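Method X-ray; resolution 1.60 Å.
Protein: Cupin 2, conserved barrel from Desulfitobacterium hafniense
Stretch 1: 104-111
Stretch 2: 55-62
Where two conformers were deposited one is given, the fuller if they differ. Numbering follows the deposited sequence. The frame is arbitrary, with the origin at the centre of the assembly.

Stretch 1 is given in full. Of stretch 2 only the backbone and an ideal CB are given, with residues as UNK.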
# COMPACT_ATOMS: atom_id res chain seq x y z
N MSE A 104 -6.71 -0.69 -8.40
CA MSE A 104 -5.38 -0.94 -7.86
C MSE A 104 -4.74 0.26 -7.20
O MSE A 104 -5.06 1.41 -7.51
CB MSE A 104 -4.45 -1.44 -8.97
CG MSE A 104 -4.12 -0.39 -9.97
SE MSE A 104 -2.80 -0.93 -11.25
CE MSE A 104 -3.13 0.53 -12.45
N LEU A 105 -3.78 -0.02 -6.32
CA LEU A 105 -2.85 0.96 -5.77
C LEU A 105 -1.52 0.79 -6.48
O LEU A 105 -1.05 -0.32 -6.65
CB LEU A 105 -2.66 0.70 -4.27
CG LEU A 105 -1.59 1.51 -3.53
CD1 LEU A 105 -2.01 2.94 -3.36
CD2 LEU A 105 -1.32 0.85 -2.19
N GLN A 106 -0.92 1.91 -6.87
CA GLN A 106 0.41 1.91 -7.47
C GLN A 106 1.32 2.77 -6.60
O GLN A 106 0.94 3.87 -6.18
CB GLN A 106 0.35 2.50 -8.87
CG GLN A 106 1.71 2.73 -9.53
CD GLN A 106 1.60 3.12 -11.01
OE1 GLN A 106 0.56 2.96 -11.63
NE2 GLN A 106 2.70 3.63 -11.56
N ILE A 107 2.51 2.26 -6.31
CA ILE A 107 3.55 3.04 -5.65
C ILE A 107 4.76 3.00 -6.53
O ILE A 107 5.25 1.94 -6.82
CB ILE A 107 3.89 2.48 -4.25
CG1 ILE A 107 2.67 2.53 -3.35
CG2 ILE A 107 5.11 3.27 -3.62
CD1 ILE A 107 2.84 1.65 -2.10
N THR A 108 5.21 4.17 -6.99
CA THR A 108 6.39 4.24 -7.83
C THR A 108 7.43 5.19 -7.24
O THR A 108 7.12 6.31 -6.86
CB THR A 108 6.06 4.65 -9.27
OG1 THR A 108 5.13 3.74 -9.82
CG2 THR A 108 7.31 4.62 -10.11
N LEU A 109 8.66 4.71 -7.12
CA LEU A 109 9.77 5.58 -6.74
C LEU A 109 10.20 6.45 -7.92
O LEU A 109 10.37 5.97 -9.04
CB LEU A 109 10.94 4.76 -6.28
CG LEU A 109 10.63 3.83 -5.11
CD1 LEU A 109 11.89 3.12 -4.68
CD2 LEU A 109 9.97 4.54 -3.91
N ILE A 110 10.32 7.75 -7.68
CA ILE A 110 10.86 8.64 -8.71
C ILE A 110 12.31 8.72 -8.24
O ILE A 110 12.63 9.53 -7.36
CB ILE A 110 10.21 10.03 -8.73
CG1 ILE A 110 8.69 9.92 -8.71
CG2 ILE A 110 10.68 10.83 -9.97
CD1 ILE A 110 8.15 9.07 -9.82
N ASP A 111 13.14 7.80 -8.76
CA ASP A 111 14.53 7.57 -8.34
C ASP A 111 14.97 6.19 -8.81
O ASP A 111 16.02 6.05 -9.46
CB ASP A 111 14.72 7.67 -6.82
CG ASP A 111 14.98 9.11 -6.32
OD1 ASP A 111 15.56 9.94 -7.06
OD2 ASP A 111 14.60 9.42 -5.16
N UNK A 55 7.27 2.23 -18.85
CA UNK A 55 8.66 1.96 -18.44
C UNK A 55 9.07 3.08 -17.50
O UNK A 55 9.25 4.23 -17.93
CB UNK A 55 9.61 1.87 -19.64
N UNK A 56 9.17 2.76 -16.22
CA UNK A 56 9.44 3.78 -15.23
C UNK A 56 10.93 3.78 -14.89
O UNK A 56 11.62 2.78 -15.08
CB UNK A 56 8.59 3.56 -13.98
N UNK A 57 11.39 4.91 -14.37
CA UNK A 57 12.81 5.06 -14.05
C UNK A 57 13.10 4.47 -12.67
O UNK A 57 14.26 4.15 -12.37
CB UNK A 57 13.22 6.53 -14.10
N UNK A 58 12.05 4.29 -11.89
CA UNK A 58 12.15 3.70 -10.58
C UNK A 58 11.28 2.48 -10.44
O UNK A 58 10.44 2.19 -11.28
CB UNK A 58 11.78 4.73 -9.51
N UNK A 59 11.49 1.77 -9.34
CA UNK A 59 10.70 0.59 -8.98
C UNK A 59 9.26 0.95 -8.68
O UNK A 59 8.98 2.03 -8.16
CB UNK A 59 11.32 -0.12 -7.77
N UNK A 60 8.36 0.03 -9.02
CA UNK A 60 6.93 0.17 -8.81
C UNK A 60 6.39 -1.04 -8.13
O UNK A 60 6.81 -2.15 -8.43
CB UNK A 60 6.19 0.41 -10.13
N UNK A 61 5.50 -0.85 -7.17
CA UNK A 61 4.67 -1.96 -6.68
C UNK A 61 3.21 -1.70 -7.02
O UNK A 61 2.68 -0.60 -6.82
CB UNK A 61 4.84 -2.15 -5.17
N UNK A 62 2.59 -2.74 -7.52
CA UNK A 62 1.15 -2.79 -7.83
C UNK A 62 0.45 -3.69 -6.79
O UNK A 62 0.91 -4.81 -6.50
CB UNK A 62 0.91 -3.31 -9.25

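Position 55 lies off to the side of stretch 1, out of reach, with nothing of it within 5.5 Å of the ideal CB, so almost any residue would serve; it is Glu 55, which makes no contact here.

At position 56 CA-to-CB points toward stretch 1, and the ideal CB lies 4.2 Å from Thr 108 CG2. Beyond this methyl lies the side-chain amide of Gln 106, so a long side chain with an apolar body and a polar tip would suit, as would a smaller apolar one. The residue is Tyr 56. Tyr 56 CG lies 4.2 Å from Thr 108 CG2, and Tyr 56 OH accepts a weak hydrogen bond from Gln 106 NE2 at 3.3 Å.

Position 57 points sideways, its ideal CB 5.4 Å from Asp 111 O, and stretch 1 asks little of it. Phe 57 carries its ring away.

Position 58 is decisive. An ideal CB would sit 1.9 Å from Leu 109 O, a clash, so glycine fits where any side chain would collide. Gly 58 lets its CA approach Leu 109 O to 3.3 Å in a CA-H...O contact, while a water bridges Gly 58 N and Leu 109 O, 3.0 Å from each.

At position 59 the backbone does the work: its O accepts a hydrogen bond from Leu 109 N at 2.9 Å. The CB points sideways, 4.5 Å from Leu 109 CD1, leaving the choice wide. Asp 59 finds partners for its carboxylate elsewhere in the structure.

Position 60 begins the antiparallel pairing, opposite Thr 108. Its extended backbone favours a beta-branched residue, and the ideal CB is 3.5 Å from Thr 108 OG1, inviting a short hydroxyl; serine or threonine would suit. Thr 60 OG1 accepts from Thr 108 OG1 at 3.0 Å, and Thr 108 OG1 in turn accepts from Gln 106 NE2 at 3.0 Å. Thr 60 CG2 packs 3.8 Å from Gln 106 CG.

Position 61 pairs with Ile 107 through two backbone hydrogen bonds, N to Ile 107 O at 2.8 Å and O to Ile 107 N at 2.9 Å. Its side chain shares a face with Ile 107, so leucine, isoleucine, valine or methionine would suit. Leu 61 brings CG within 3.9 Å of Ile 107 CD1.

Position 62, paired with Gln 106, returns to the face of position 60. The selenium of Met 104, 4.8 Å from the ideal CB, and the chain of Gln 106 favour a large side chain, aromatic or aliphatic. Tyr 62 places CD1 3.7 Å from Met 104 SE and CE1 3.6 Å from Gln 106 OE1.

Stretch 2 (55-62) EYFGDTLY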
# COMPACT_ATOMS: atom_id res chain seq x y z
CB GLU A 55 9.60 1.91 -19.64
CG GLU A 55 11.05 2.28 -19.31
CD GLU A 55 12.03 1.73 -20.31
OE1 GLU A 55 11.64 1.41 -21.45
OE2 GLU A 55 13.22 1.63 -19.93
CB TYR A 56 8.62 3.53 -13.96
CG TYR A 56 7.12 3.62 -14.18
CD1 TYR A 56 6.52 4.80 -14.58
CD2 TYR A 56 6.31 2.50 -14.03
CE1 TYR A 56 5.14 4.88 -14.80
CE2 TYR A 56 4.94 2.57 -14.22
CZ TYR A 56 4.36 3.76 -14.60
OH TYR A 56 3.00 3.80 -14.81
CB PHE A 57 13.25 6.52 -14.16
CG PHE A 57 13.40 7.00 -15.59
CD1 PHE A 57 14.57 6.78 -16.29
CD2 PHE A 57 12.35 7.66 -16.24
CE1 PHE A 57 14.71 7.21 -17.61
CE2 PHE A 57 12.49 8.09 -17.55
CZ PHE A 57 13.67 7.87 -18.24
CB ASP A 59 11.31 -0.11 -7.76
CG ASP A 59 12.69 -0.68 -8.01
OD1 ASP A 59 13.12 -0.84 -9.16
OD2 ASP A 59 13.33 -1.01 -6.99
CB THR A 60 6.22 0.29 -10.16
OG1 THR A 60 6.76 1.41 -10.83
CG2 THR A 60 4.72 0.50 -9.97
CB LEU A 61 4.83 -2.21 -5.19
CG LEU A 61 4.09 -1.43 -4.09
CD1 LEU A 61 2.57 -1.74 -4.06
CD2 LEU A 61 4.67 -1.75 -2.72
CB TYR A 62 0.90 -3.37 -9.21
CG TYR A 62 1.42 -2.54 -10.32
CD1 TYR A 62 0.78 -1.37 -10.65
CD2 TYR A 62 2.54 -2.90 -11.04
CE1 TYR A 62 1.24 -0.58 -11.68
CE2 TYR A 62 3.01 -2.10 -12.09
CZ TYR A 62 2.35 -0.95 -12.39
OH TYR A 62 2.78 -0.13 -13.41
O HOH W 1 9.72 6.22 -11.93
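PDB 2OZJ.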